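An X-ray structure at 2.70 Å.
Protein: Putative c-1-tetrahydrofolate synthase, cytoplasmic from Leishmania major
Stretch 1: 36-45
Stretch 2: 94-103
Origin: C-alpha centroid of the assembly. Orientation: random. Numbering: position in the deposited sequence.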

# COMPACT_ATOMS: atom_id res chain seq x y z
N ARG A 36 12.00 -18.86 -27.92
CA ARG A 36 10.95 -18.79 -26.90
C ARG A 36 10.43 -17.36 -26.79
O ARG A 36 11.11 -16.40 -27.15
CB ARG A 36 11.47 -19.26 -25.54
CG ARG A 36 11.57 -20.77 -25.41
CD ARG A 36 11.97 -21.18 -23.99
NE ARG A 36 13.36 -20.82 -23.69
CZ ARG A 36 13.92 -20.90 -22.49
NH1 ARG A 36 13.22 -21.30 -21.43
NH2 ARG A 36 15.19 -20.55 -22.34
N VAL A 37 9.21 -17.24 -26.28
CA VAL A 37 8.48 -15.98 -26.33
C VAL A 37 7.49 -15.87 -25.18
O VAL A 37 7.08 -16.89 -24.62
CB VAL A 37 7.77 -15.85 -27.71
CG1 VAL A 37 6.31 -15.46 -27.56
CG2 VAL A 37 8.52 -14.87 -28.61
N PRO A 38 7.11 -14.64 -24.79
CA PRO A 38 6.17 -14.49 -23.68
C PRO A 38 4.76 -14.89 -24.06
O PRO A 38 4.35 -14.75 -25.22
CB PRO A 38 6.22 -12.99 -23.36
CG PRO A 38 7.36 -12.43 -24.14
CD PRO A 38 7.56 -13.34 -25.31
N GLY A 39 4.01 -15.38 -23.08
CA GLY A 39 2.63 -15.77 -23.27
C GLY A 39 1.75 -14.97 -22.33
O GLY A 39 1.96 -14.98 -21.12
N LEU A 40 0.78 -14.27 -22.90
CA LEU A 40 -0.27 -13.63 -22.12
C LEU A 40 -1.51 -14.49 -22.21
O LEU A 40 -2.04 -14.72 -23.30
CB LEU A 40 -0.57 -12.23 -22.66
CG LEU A 40 -1.61 -11.43 -21.88
CD1 LEU A 40 -1.23 -11.34 -20.40
CD2 LEU A 40 -1.78 -10.06 -22.49
N ALA A 41 -1.96 -14.99 -21.06
CA ALA A 41 -3.15 -15.82 -20.98
C ALA A 41 -4.30 -15.03 -20.38
O ALA A 41 -4.10 -14.22 -19.48
CB ALA A 41 -2.87 -17.05 -20.14
N SER A 42 -5.50 -15.27 -20.89
CA SER A 42 -6.70 -14.67 -20.32
C SER A 42 -7.77 -15.74 -20.09
O SER A 42 -7.81 -16.74 -20.81
CB SER A 42 -7.25 -13.56 -21.22
OG SER A 42 -7.58 -14.06 -22.50
N ILE A 43 -8.61 -15.51 -19.09
CA ILE A 43 -9.78 -16.34 -18.86
C ILE A 43 -11.01 -15.44 -18.91
O ILE A 43 -11.08 -14.44 -18.20
CB ILE A 43 -9.71 -17.08 -17.51
CG1 ILE A 43 -8.51 -18.02 -17.47
CG2 ILE A 43 -10.97 -17.89 -17.29
CD1 ILE A 43 -8.28 -18.69 -16.13
N ILE A 44 -11.96 -15.80 -19.76
CA ILE A 44 -13.24 -15.11 -19.84
C ILE A 44 -14.33 -16.16 -19.63
O ILE A 44 -14.25 -17.27 -20.16
CB ILE A 44 -13.43 -14.36 -21.18
CG1 ILE A 44 -14.70 -13.51 -21.15
CG2 ILE A 44 -13.48 -15.34 -22.35
CD1 ILE A 44 -14.96 -12.77 -22.45
N VAL A 45 -15.34 -15.79 -18.84
CA VAL A 45 -16.44 -16.69 -18.50
C VAL A 45 -17.74 -16.10 -19.03
O VAL A 45 -18.04 -14.92 -18.83
CB VAL A 45 -16.53 -16.89 -16.98
CG1 VAL A 45 -17.74 -17.74 -16.61
CG2 VAL A 45 -15.25 -17.53 -16.46
N PRO A 94 4.16 -23.41 -18.38
CA PRO A 94 5.34 -22.56 -18.53
C PRO A 94 5.37 -21.74 -19.83
O PRO A 94 6.23 -20.87 -19.97
CB PRO A 94 6.50 -23.55 -18.48
CG PRO A 94 5.93 -24.86 -18.89
CD PRO A 94 4.48 -24.84 -18.54
N ASN A 95 4.47 -22.02 -20.76
CA ASN A 95 4.32 -21.22 -21.98
C ASN A 95 3.60 -19.90 -21.69
O ASN A 95 3.69 -18.95 -22.47
CB ASN A 95 3.55 -22.00 -23.05
CG ASN A 95 4.16 -23.35 -23.35
OD1 ASN A 95 5.12 -23.45 -24.12
ND2 ASN A 95 3.60 -24.40 -22.76
N CYS A 96 2.89 -19.87 -20.57
CA CYS A 96 2.09 -18.73 -20.15
C CYS A 96 2.76 -18.05 -18.96
O CYS A 96 3.01 -18.69 -17.93
CB CYS A 96 0.69 -19.21 -19.77
SG CYS A 96 -0.12 -18.25 -18.47
N HIS A 97 3.04 -16.76 -19.11
CA HIS A 97 3.77 -15.99 -18.10
C HIS A 97 2.89 -14.96 -17.40
O HIS A 97 3.11 -14.65 -16.23
CB HIS A 97 4.97 -15.30 -18.75
CG HIS A 97 5.88 -16.25 -19.46
ND1 HIS A 97 5.62 -16.73 -20.73
CD2 HIS A 97 7.04 -16.83 -19.08
CE1 HIS A 97 6.57 -17.56 -21.10
NE2 HIS A 97 7.45 -17.64 -20.11
N GLY A 98 1.91 -14.42 -18.12
CA GLY A 98 0.91 -13.52 -17.54
C GLY A 98 -0.47 -14.16 -17.59
O GLY A 98 -0.80 -14.87 -18.54
N ILE A 99 -1.26 -13.90 -16.55
CA ILE A 99 -2.61 -14.46 -16.43
C ILE A 99 -3.58 -13.39 -15.97
O ILE A 99 -3.44 -12.86 -14.87
CB ILE A 99 -2.64 -15.64 -15.42
CG1 ILE A 99 -1.81 -16.81 -15.94
CG2 ILE A 99 -4.08 -16.09 -15.18
CD1 ILE A 99 -1.68 -17.96 -14.95
N ILE A 100 -4.56 -13.07 -16.81
CA ILE A 100 -5.65 -12.18 -16.42
C ILE A 100 -7.00 -12.89 -16.54
O ILE A 100 -7.21 -13.69 -17.45
CB ILE A 100 -5.68 -10.87 -17.25
CG1 ILE A 100 -5.71 -11.15 -18.76
CG2 ILE A 100 -4.48 -10.02 -16.91
CD1 ILE A 100 -6.22 -9.98 -19.58
N VAL A 101 -7.88 -12.62 -15.59
CA VAL A 101 -9.26 -13.08 -15.64
C VAL A 101 -10.11 -11.88 -15.98
O VAL A 101 -10.11 -10.90 -15.23
CB VAL A 101 -9.71 -13.66 -14.30
CG1 VAL A 101 -11.21 -13.88 -14.30
CG2 VAL A 101 -8.97 -14.96 -14.01
N GLN A 102 -10.82 -11.95 -17.10
CA GLN A 102 -11.60 -10.82 -17.59
C GLN A 102 -12.82 -10.58 -16.71
O GLN A 102 -13.61 -11.50 -16.49
CB GLN A 102 -12.02 -11.04 -19.04
CG GLN A 102 -12.64 -9.81 -19.71
CD GLN A 102 -11.67 -8.63 -19.78
OE1 GLN A 102 -10.48 -8.80 -20.04
NE2 GLN A 102 -12.20 -7.43 -19.57
N LEU A 103 -12.95 -9.36 -16.22
CA LEU A 103 -14.02 -9.00 -15.29
C LEU A 103 -15.07 -8.13 -15.98
O LEU A 103 -14.78 -7.48 -16.98
CB LEU A 103 -13.43 -8.25 -14.09
CG LEU A 103 -12.40 -9.01 -13.24
CD1 LEU A 103 -11.70 -8.08 -12.27
CD2 LEU A 103 -13.06 -10.17 -12.50

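Two neighbouring strands of one chain, 39-45 and the strand that runs through residues 98-101, lie side by side in parallel register, their N-to-C directions 17° apart and their axes 4.6 Å apart at closest approach. Leu40 pairs with Gly98, Ala41 with Ile99, Ser42 with Ile100 and Ile43 with Val101.

As in any parallel ladder, the amide and carbonyl of one residue reach two different residues of the partner strand. Gly98 O accepts from Ala41 N (2.8 Å), Ala41 O from Ile100 N (2.9 Å), Ile100 O from Ile43 N (2.8 Å) and Ile43 O from Gln102 N (2.7 Å). Ala41, Ile43, Gly98 and Ile100 each supply both N and O to this seam. Three of these acceptors also receive weaker CA-H...O contacts: Ser42 CA lies 3.1 Å from Ile100 O, Ile99 CA 3.4 Å from Ala41 O, and Val101 CA 3.4 Å from Ile43 O. Ala41 O and Gly98 O, 3.5 Å apart, are both acceptors and do not bond; each is satisfied by an amide.

The ladder opens at Gly39, whose carbonyl takes two donors: Gly39 O is 2.9 Å from His97 N and 3.1 Å from Gly98 N. Its amide is satisfied by a side chain instead, Gly39 N donating to His97 ND1 at 3.2 Å. As the acceptor, ND1 carries no hydrogen and offers its in-plane lone pair, and Gly39 N accordingly sits at the ring edge, near the ring plane. His97 therefore grips Gly39 through both backbone and imidazole. Glycine suits this position sterically: an ideal CB on Gly39 would fall 2.2 Å from Asn95 O, a clash, where the actual Gly39 CA makes a 3.4 Å CA-H...O contact with Asn95 O.

Side chains alternate between the sheet faces. On one, Ala41 CB touches Cys96 SG at 3.4 Å and lies 4.3 Å from Ile99 CG1, and Ile43 CB rests 4.2 Å from Val101 CG2, giving a run of apolar contacts. On the other lie Leu40, Ser42 and Ile100. Gly98 leaves room there for Leu40: an ideal CB on Gly98 would be a tight 3.1 Å from Leu40 CD1. Ser42 CB packs 3.8 Å from Ile100 CG1, while its hydroxyl is hydrogen-bonded elsewhere in the structure. At the far end Ile44 CB meets Gln102 CB at 4.2 Å; the end of the Gln102 side chain leads away, and its OE1 is also satisfied elsewhere. Together the stretches bury 625 Å², summed over both sides.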